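Local coordinates for inositol monophosphatase family protein (PDB 5I3S) that probably hydrolyses the phosphate ester of inositol monophosphate or a related sugar phosphate, as a member of the metal-dependent FIG superfamily of phosphatases, at residues 12-17 and 98-103; 122-127 and 184-189; 211-216 and 239-244. All blocks are in the same frame, centred on the assembly; numbering follows the deposited sequence.

The three contacts run in order through the layers of an alpha-beta-alpha-beta-alpha sandwich. Contact 1 is buried and sets helix 2-24 against the outer face of the seven-stranded sheet. Contact 2 reaches from the other face of that sheet, at strand 122-127, to helix 184-193 in the middle layer, and is only partly buried. Contact 3, buried again, joins helix 206-218 of the same middle layer to strand 237-242 of the second sheet. None contains a hydrogen bond or salt bridge between its segments. The chemistry differs: a methyl over a peptide plane in contact 1, a methyl over an aromatic ring in contact 2, and branched aliphatic side chains in contact 3.

Contact 1 (12-17 and 98-103); sequences QEAGIR and FAISIG
The flat group at which A14 and G15 meet I100 is the peptide unit joining the first two. The CD1 methyl of I100 lies over one face of it, about 3.7 Å above its plane and almost directly above G15 N, which is 3.8 Å from I100 CD1. From the same perch I100 CD1 is also 4.0 Å from the carbonyl carbon A14 C. The edges of the peptide carry its N-H and C=O along the helix axis, so the methyl does not compete with the helical hydrogen bonds. In the surrounding helix, I16 N is bonded to Q12 O at 3.1 Å.

The side contact is made by A14, whose CB is 4.0 Å from I100 CD1, so that a single methyl rests against both backbone and side chain of the helix. I100 brings it there with a nearly extended chain: CG1 lies beside the backbone N, and the second torsion, 160°, drives CD1 outward from the strand. At G15, which has no side chain, the backbone itself faces the isoleucine, with G15 CA 7.5 Å from I100 CA.

Other apolar groups close in round this methyl. I11 and I18 of the same helix touch I100, while I49 of helix 37-56 reaches both A14 and I100. The strand alternates its faces: I100 and I102 look to these helices, whereas A99 and S101 pack against the start of helix 184-193 on the other side of the sheet. A helix pair, 2-24 and 37-56, packed on the outer face of the mixed, mostly antiparallel seven-stranded sheet is the outer layer of the layered alpha-beta sandwich of the inositol monophosphatase, or sugar phosphatase, fold.

Contact 2 (122-127 and 184-189); sequences VLYHAK and AALEIV
Y124 and V189 join the seven-stranded sheet to the helix layer enclosed between the two sheets of the sugar phosphatase fold. Their contact is a CH-pi interaction: V189 CG1 sits 3.4 Å from the centroid of the Y124 ring and only 9° off its normal, so the methyl is centred over the face and meets all six ring carbons at similar range.

The valine achieves this by placing CG1 opposite its backbone N, with a first torsion of 165°; the other branch, CG2, then turns to the root of the tyrosine and lies 4.1 Å from Y124 CB. On the tyrosine, CG is turned to the side of the backbone N and the ring stands nearly perpendicular to its own CA-CB-CG plane (chi2 -93°), which presents a full face to the helix. V122, two residues back along the strand, puts CG1 against the opposite face, nearer the rim, and the ring is thereby sandwiched between two valine methyls.

L186, one helical turn before V189, extends its chain to bring one methyl obliquely to the ring, and I215 of helix 206-218 also touches Y124. At the beginning of helix 184-193, A185 N is hydrogen-bonded to D86 OD2, an aspartate of the family's DPIDG signature that binds metal in relatives. The leucine's approach is the looser one, with L186 CD2 4.1 Å from Y124 CE2.

Contact 3 (211-216 and 239-244); sequences GGLVIL and ILVGNR
L216 and V241 bring helix and strand together, their CA atoms 8.4 Å apart. The helix is kinked where G211 and G212 lack backbone bonds to the preceding turn, but regular bonding resumes further on, with L216 N 3.0 Å from G212 O. Opposite it the strand is extended, G242 almost fully so, and is paired on one flank with strand 198-201 and on the other with strand 222-224. N243 then serves as N-cap of the next helix, its OD1 bonded to L246 N.

Between these backbones L213 and L216, a turn apart on one helix face, converge on V241. L216 carries the closer contact: its CG lies opposite the backbone N, and CD1 comes 4.1 Å from V241 CB and equally near to V241 CG1. L213 adds a more distant touch, its CD1 being 4.4 Å from V241 CG1. That CG1 branch therefore faces both leucines. The first torsion of L213, -130°, departs from a staggered position, as does the second torsion of L216. A223, on the neighbouring strand, borders all three side chains.

Everything that meets here is aliphatic and buried, with no polar side-chain atom to satisfy. Cohesion between the middle helix layer and the second sheet at this point thus rests on dispersion and exclusion of water, with shape rather than directional bonding setting the fit.

Contact 1 (12-17 and 98-103)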
loop_
_atom_site.group_PDB
_atom_site.type_symbol
_atom_site.label_atom_id
_atom_site.label_comp_id
_atom_site.label_asym_id
_atom_site.label_seq_id
_atom_site.Cartn_x
_atom_site.Cartn_y
_atom_site.Cartn_z
ATOM N N GLN A 12 -8.946 17.090 -13.633
ATOM C CA GLN A 12 -7.659 16.922 -14.310
ATOM C C GLN A 12 -6.837 18.210 -14.297
ATOM O O GLN A 12 -5.660 18.214 -13.963
ATOM C CB GLN A 12 -7.868 16.422 -15.729
ATOM C CG GLN A 12 -8.233 14.963 -15.764
ATOM C CD GLN A 12 -8.718 14.498 -17.137
ATOM O OE1 GLN A 12 -9.859 14.781 -17.552
ATOM N NE2 GLN A 12 -7.875 13.762 -17.836
ATOM N N GLU A 13 -7.495 19.311 -14.574
ATOM C CA GLU A 13 -6.854 20.598 -14.571
ATOM C C GLU A 13 -6.397 21.000 -13.146
ATOM O O GLU A 13 -5.272 21.504 -12.962
ATOM C CB GLU A 13 -7.820 21.601 -15.251
ATOM C CG GLU A 13 -7.261 22.981 -15.586
ATOM C CD GLU A 13 -5.908 22.945 -16.237
ATOM O OE1 GLU A 13 -5.745 22.220 -17.240
ATOM O OE2 GLU A 13 -5.001 23.632 -15.709
ATOM N N ALA A 14 -7.241 20.744 -12.141
ATOM C CA ALA A 14 -6.859 20.897 -10.720
ATOM C C ALA A 14 -5.658 20.013 -10.365
ATOM O O ALA A 14 -4.856 20.383 -9.525
ATOM C CB ALA A 14 -8.021 20.575 -9.805
ATOM N N GLY A 15 -5.528 18.845 -10.998
ATOM C CA GLY A 15 -4.338 17.996 -10.786
ATOM C C GLY A 15 -3.058 18.680 -11.272
ATOM O O GLY A 15 -2.062 18.734 -10.550
ATOM N N ILE A 16 -3.117 19.243 -12.491
ATOM C CA ILE A 16 -2.002 20.013 -13.043
ATOM C C ILE A 16 -1.550 21.152 -12.127
ATOM O O ILE A 16 -0.357 21.376 -11.953
ATOM C CB ILE A 16 -2.312 20.477 -14.482
ATOM C CG1 ILE A 16 -2.247 19.252 -15.394
ATOM C CG2 ILE A 16 -1.344 21.549 -14.970
ATOM C CD1 ILE A 16 -2.615 19.493 -16.833
ATOM N N ARG A 17 -2.503 21.845 -11.526
ATOM C CA ARG A 17 -2.162 22.886 -10.554
ATOM C C ARG A 17 -1.563 22.371 -9.257
ATOM O O ARG A 17 -0.747 23.084 -8.671
ATOM C CB ARG A 17 -3.359 23.765 -10.262
ATOM C CG ARG A 17 -3.770 24.531 -11.498
ATOM C CD ARG A 17 -5.166 25.100 -11.350
ATOM N NE ARG A 17 -5.212 26.240 -10.424
ATOM C CZ ARG A 17 -5.537 27.501 -10.746
ATOM N NH1 ARG A 17 -5.853 27.863 -11.992
ATOM N NH2 ARG A 17 -5.540 28.423 -9.799
ATOM N N PHE A 98 -1.971 9.922 -3.503
ATOM C CA PHE A 98 -3.040 10.751 -2.993
ATOM C C PHE A 98 -3.934 11.139 -4.143
ATOM O O PHE A 98 -3.474 11.261 -5.266
ATOM C CB PHE A 98 -2.506 12.033 -2.350
ATOM C CG PHE A 98 -1.685 12.895 -3.285
ATOM C CD1 PHE A 98 -2.297 13.839 -4.126
ATOM C CD2 PHE A 98 -0.327 12.769 -3.319
ATOM C CE1 PHE A 98 -1.552 14.639 -4.982
ATOM C CE2 PHE A 98 0.439 13.567 -4.167
ATOM C CZ PHE A 98 -0.170 14.497 -5.001
ATOM N N ALA A 99 -5.208 11.354 -3.860
ATOM C CA ALA A 99 -6.163 11.642 -4.938
ATOM C C ALA A 99 -6.975 12.915 -4.682
ATOM O O ALA A 99 -7.195 13.265 -3.551
ATOM C CB ALA A 99 -7.099 10.457 -5.136
ATOM N N ILE A 100 -7.398 13.588 -5.738
ATOM C CA ILE A 100 -8.544 14.472 -5.618
ATOM C C ILE A 100 -9.778 13.592 -5.895
ATOM O O ILE A 100 -9.726 12.709 -6.778
ATOM C CB ILE A 100 -8.538 15.625 -6.629
ATOM C CG1 ILE A 100 -7.191 16.343 -6.692
ATOM C CG2 ILE A 100 -9.670 16.609 -6.303
ATOM C CD1 ILE A 100 -6.985 17.139 -7.971
ATOM N N SER A 101 -10.836 13.803 -5.104
ATOM C CA SER A 101 -12.080 13.048 -5.185
ATOM C C SER A 101 -13.295 13.969 -5.291
ATOM O O SER A 101 -13.469 14.849 -4.486
ATOM C CB SER A 101 -12.259 12.200 -3.919
ATOM O OG SER A 101 -13.415 11.348 -3.982
ATOM N N ILE A 102 -14.178 13.704 -6.241
ATOM C CA ILE A 102 -15.350 14.555 -6.485
ATOM C C ILE A 102 -16.502 13.630 -6.683
ATOM O O ILE A 102 -16.451 12.770 -7.546
ATOM C CB ILE A 102 -15.187 15.442 -7.755
ATOM C CG1 ILE A 102 -14.271 16.631 -7.443
ATOM C CG2 ILE A 102 -16.515 15.947 -8.280
ATOM C CD1 ILE A 102 -13.898 17.483 -8.636
ATOM N N GLY A 103 -17.516 13.774 -5.833
ATOM C CA GLY A 103 -18.772 13.093 -6.033
ATOM C C GLY A 103 -19.812 14.148 -6.339
ATOM O O GLY A 103 -19.832 15.250 -5.743
#

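Contact 2 (122-127 and 184-189)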
loop_
_atom_site.group_PDB
_atom_site.type_symbol
_atom_site.label_atom_id
_atom_site.label_comp_id
_atom_site.label_asym_id
_atom_site.label_seq_id
_atom_site.Cartn_x
_atom_site.Cartn_y
_atom_site.Cartn_z
ATOM N N VAL A 122 -3.881 9.091 -13.454
ATOM C CA VAL A 122 -4.930 8.107 -13.698
ATOM C C VAL A 122 -6.214 8.569 -13.035
ATOM O O VAL A 122 -6.288 8.733 -11.816
ATOM C CB VAL A 122 -4.567 6.700 -13.167
ATOM C CG1 VAL A 122 -5.678 5.705 -13.490
ATOM C CG2 VAL A 122 -3.207 6.184 -13.723
ATOM N N LEU A 123 -7.214 8.804 -13.846
ATOM C CA LEU A 123 -8.490 9.295 -13.400
ATOM C C LEU A 123 -9.406 8.123 -13.416
ATOM O O LEU A 123 -9.626 7.545 -14.476
ATOM C CB LEU A 123 -9.012 10.331 -14.366
ATOM C CG LEU A 123 -10.441 10.838 -14.107
ATOM C CD1 LEU A 123 -10.498 11.629 -12.824
ATOM C CD2 LEU A 123 -10.884 11.691 -15.258
ATOM N N TYR A 124 -9.934 7.753 -12.243
ATOM C CA TYR A 124 -11.032 6.791 -12.195
ATOM C C TYR A 124 -12.338 7.583 -12.222
ATOM O O TYR A 124 -12.466 8.607 -11.566
ATOM C CB TYR A 124 -10.924 5.867 -10.975
ATOM C CG TYR A 124 -9.531 5.166 -10.855
ATOM C CD1 TYR A 124 -9.310 3.909 -11.410
ATOM C CD2 TYR A 124 -8.488 5.772 -10.163
ATOM C CE1 TYR A 124 -8.062 3.283 -11.325
ATOM C CE2 TYR A 124 -7.253 5.165 -10.049
ATOM C CZ TYR A 124 -7.034 3.930 -10.621
ATOM O OH TYR A 124 -5.811 3.350 -10.521
ATOM N N HIS A 125 -13.315 7.091 -12.959
ATOM C CA HIS A 125 -14.536 7.830 -13.193
ATOM C C HIS A 125 -15.689 6.942 -13.695
ATOM O O HIS A 125 -15.486 5.832 -14.222
ATOM C CB HIS A 125 -14.280 9.047 -14.125
ATOM C CG HIS A 125 -13.818 8.665 -15.490
ATOM N ND1 HIS A 125 -14.584 8.861 -16.621
ATOM C CD2 HIS A 125 -12.667 8.084 -15.908
ATOM C CE1 HIS A 125 -13.923 8.399 -17.675
ATOM N NE2 HIS A 125 -12.757 7.934 -17.268
ATOM N N ALA A 126 -16.901 7.456 -13.483
ATOM C CA ALA A 126 -18.152 6.693 -13.639
ATOM C C ALA A 126 -19.311 7.669 -13.594
ATOM O O ALA A 126 -19.331 8.576 -12.753
ATOM C CB ALA A 126 -18.292 5.688 -12.521
ATOM N N LYS A 127 -20.229 7.558 -14.531
ATOM C CA LYS A 127 -21.487 8.292 -14.432
ATOM C C LYS A 127 -22.442 7.232 -14.025
ATOM O O LYS A 127 -22.351 6.138 -14.561
ATOM C CB LYS A 127 -21.866 8.947 -15.767
ATOM C CG LYS A 127 -23.278 9.518 -15.816
ATOM C CD LYS A 127 -23.530 10.364 -17.062
ATOM C CE LYS A 127 -25.024 10.518 -17.416
ATOM N NZ LYS A 127 -26.004 10.426 -16.289
ATOM N N ALA A 184 -8.224 6.674 1.399
ATOM C CA ALA A 184 -9.509 6.021 1.392
ATOM C C ALA A 184 -10.166 5.957 0.028
ATOM O O ALA A 184 -10.672 4.899 -0.363
ATOM C CB ALA A 184 -10.426 6.650 2.419
ATOM N N ALA A 185 -10.102 7.065 -0.717
ATOM C CA ALA A 185 -10.700 7.113 -2.053
ATOM C C ALA A 185 -10.026 6.138 -3.019
ATOM O O ALA A 185 -10.722 5.431 -3.813
ATOM C CB ALA A 185 -10.624 8.529 -2.600
ATOM N N LEU A 186 -8.684 6.092 -2.954
ATOM C CA LEU A 186 -7.908 5.094 -3.730
ATOM C C LEU A 186 -8.093 3.651 -3.233
ATOM O O LEU A 186 -8.043 2.718 -4.015
ATOM C CB LEU A 186 -6.425 5.473 -3.828
ATOM C CG LEU A 186 -6.228 6.694 -4.742
ATOM C CD1 LEU A 186 -4.836 7.321 -4.529
ATOM C CD2 LEU A 186 -6.482 6.342 -6.207
ATOM N N GLU A 187 -8.325 3.458 -1.942
ATOM C CA GLU A 187 -8.637 2.096 -1.435
ATOM C C GLU A 187 -10.007 1.571 -1.910
ATOM O O GLU A 187 -10.164 0.393 -2.198
ATOM C CB GLU A 187 -8.476 2.020 0.091
ATOM C CG GLU A 187 -7.000 1.959 0.492
ATOM C CD GLU A 187 -6.693 2.576 1.836
ATOM O OE1 GLU A 187 -7.221 3.675 2.185
ATOM O OE2 GLU A 187 -5.909 1.966 2.552
ATOM N N ILE A 188 -10.989 2.456 -1.978
ATOM C CA ILE A 188 -12.327 2.114 -2.468
ATOM C C ILE A 188 -12.215 1.832 -3.982
ATOM O O ILE A 188 -12.761 0.879 -4.470
ATOM C CB ILE A 188 -13.302 3.278 -2.155
ATOM C CG1 ILE A 188 -13.542 3.408 -0.659
ATOM C CG2 ILE A 188 -14.637 3.158 -2.906
ATOM C CD1 ILE A 188 -14.283 4.697 -0.292
ATOM N N VAL A 189 -11.482 2.645 -4.724
ATOM C CA VAL A 189 -11.155 2.288 -6.118
ATOM C C VAL A 189 -10.375 0.955 -6.258
ATOM O O VAL A 189 -10.650 0.211 -7.199
ATOM C CB VAL A 189 -10.388 3.415 -6.813
ATOM C CG1 VAL A 189 -9.729 2.952 -8.107
ATOM C CG2 VAL A 189 -11.329 4.564 -7.068
#

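Contact 3 (211-216 and 239-244)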
loop_
_atom_site.group_PDB
_atom_site.type_symbol
_atom_site.label_atom_id
_atom_site.label_comp_id
_atom_site.label_asym_id
_atom_site.label_seq_id
_atom_site.Cartn_x
_atom_site.Cartn_y
_atom_site.Cartn_z
ATOM N N GLY A 211 -16.962 10.058 -4.256
ATOM C CA GLY A 211 -16.507 9.733 -5.633
ATOM C C GLY A 211 -16.276 8.272 -5.802
ATOM O O GLY A 211 -16.812 7.658 -6.726
ATOM N N GLY A 212 -15.505 7.676 -4.879
ATOM C CA GLY A 212 -15.196 6.276 -4.990
ATOM C C GLY A 212 -16.410 5.354 -5.080
ATOM O O GLY A 212 -16.376 4.313 -5.771
ATOM N N LEU A 213 -17.456 5.723 -4.329
ATOM C CA LEU A 213 -18.668 4.920 -4.209
ATOM C C LEU A 213 -19.410 4.737 -5.543
ATOM O O LEU A 213 -19.931 3.662 -5.813
ATOM C CB LEU A 213 -19.605 5.534 -3.193
ATOM C CG LEU A 213 -20.119 4.580 -2.154
ATOM C CD1 LEU A 213 -19.029 3.823 -1.378
ATOM C CD2 LEU A 213 -20.975 5.422 -1.215
ATOM N N VAL A 214 -19.409 5.771 -6.374
ATOM C CA VAL A 214 -20.119 5.719 -7.672
ATOM C C VAL A 214 -19.428 4.721 -8.585
ATOM O O VAL A 214 -20.090 3.908 -9.265
ATOM C CB VAL A 214 -20.206 7.131 -8.330
ATOM C CG1 VAL A 214 -20.931 7.102 -9.680
ATOM C CG2 VAL A 214 -20.893 8.122 -7.386
ATOM N N ILE A 215 -18.095 4.744 -8.550
ATOM C CA ILE A 215 -17.241 3.826 -9.332
ATOM C C ILE A 215 -17.447 2.369 -8.861
ATOM O O ILE A 215 -17.699 1.442 -9.651
ATOM C CB ILE A 215 -15.743 4.298 -9.261
ATOM C CG1 ILE A 215 -15.579 5.668 -9.960
ATOM C CG2 ILE A 215 -14.814 3.291 -9.908
ATOM C CD1 ILE A 215 -14.431 6.529 -9.496
ATOM N N LEU A 216 -17.380 2.178 -7.559
ATOM C CA LEU A 216 -17.637 0.882 -6.952
ATOM C C LEU A 216 -18.958 0.317 -7.396
ATOM O O LEU A 216 -19.041 -0.821 -7.779
ATOM C CB LEU A 216 -17.665 1.046 -5.401
ATOM C CG LEU A 216 -17.427 -0.103 -4.425
ATOM C CD1 LEU A 216 -18.505 -0.242 -3.369
ATOM C CD2 LEU A 216 -17.109 -1.431 -5.088
ATOM N N ILE A 239 -17.337 2.254 7.409
ATOM C CA ILE A 239 -17.239 1.876 5.981
ATOM C C ILE A 239 -16.829 0.415 5.884
ATOM O O ILE A 239 -15.844 0.010 6.493
ATOM C CB ILE A 239 -16.118 2.683 5.244
ATOM C CG1 ILE A 239 -16.369 4.168 5.297
ATOM C CG2 ILE A 239 -15.991 2.255 3.758
ATOM C CD1 ILE A 239 -17.500 4.662 4.398
ATOM N N LEU A 240 -17.614 -0.355 5.148
ATOM C CA LEU A 240 -17.225 -1.692 4.647
ATOM C C LEU A 240 -17.630 -1.774 3.170
ATOM O O LEU A 240 -18.785 -1.562 2.838
ATOM C CB LEU A 240 -17.927 -2.775 5.441
ATOM C CG LEU A 240 -17.783 -4.209 4.942
ATOM C CD1 LEU A 240 -16.347 -4.624 5.183
ATOM C CD2 LEU A 240 -18.766 -5.226 5.559
ATOM N N VAL A 241 -16.670 -2.043 2.298
ATOM C CA VAL A 241 -16.887 -2.167 0.860
ATOM C C VAL A 241 -16.178 -3.400 0.359
ATOM O O VAL A 241 -15.147 -3.842 0.923
ATOM C CB VAL A 241 -16.437 -0.948 0.047
ATOM C CG1 VAL A 241 -17.160 0.306 0.511
ATOM C CG2 VAL A 241 -14.949 -0.726 0.087
ATOM N N GLY A 242 -16.749 -3.983 -0.678
ATOM C CA GLY A 242 -16.233 -5.227 -1.177
ATOM C C GLY A 242 -17.030 -5.758 -2.362
ATOM O O GLY A 242 -18.041 -5.186 -2.751
ATOM N N ASN A 243 -16.574 -6.870 -2.890
ATOM C CA ASN A 243 -17.409 -7.668 -3.776
ATOM C C ASN A 243 -18.587 -8.204 -2.954
ATOM O O ASN A 243 -18.498 -8.338 -1.734
ATOM C CB ASN A 243 -16.596 -8.750 -4.519
ATOM C CG ASN A 243 -16.100 -9.912 -3.644
ATOM O OD1 ASN A 243 -16.878 -10.728 -3.128
ATOM N ND2 ASN A 243 -14.792 -10.073 -3.584
ATOM N N ARG A 244 -19.718 -8.380 -3.615
ATOM C CA ARG A 244 -20.976 -8.831 -3.003
ATOM C C ARG A 244 -20.796 -9.938 -2.052
ATOM O O ARG A 244 -21.127 -9.811 -0.874
ATOM C CB ARG A 244 -21.987 -9.220 -4.070
ATOM C CG ARG A 244 -22.669 -7.978 -4.590
ATOM C CD ARG A 244 -23.447 -8.122 -5.890
ATOM N NE ARG A 244 -23.913 -6.774 -6.206
ATOM C CZ ARG A 244 -24.930 -6.134 -5.609
ATOM N NH1 ARG A 244 -25.692 -6.733 -4.697
ATOM N NH2 ARG A 244 -25.212 -4.873 -5.949
#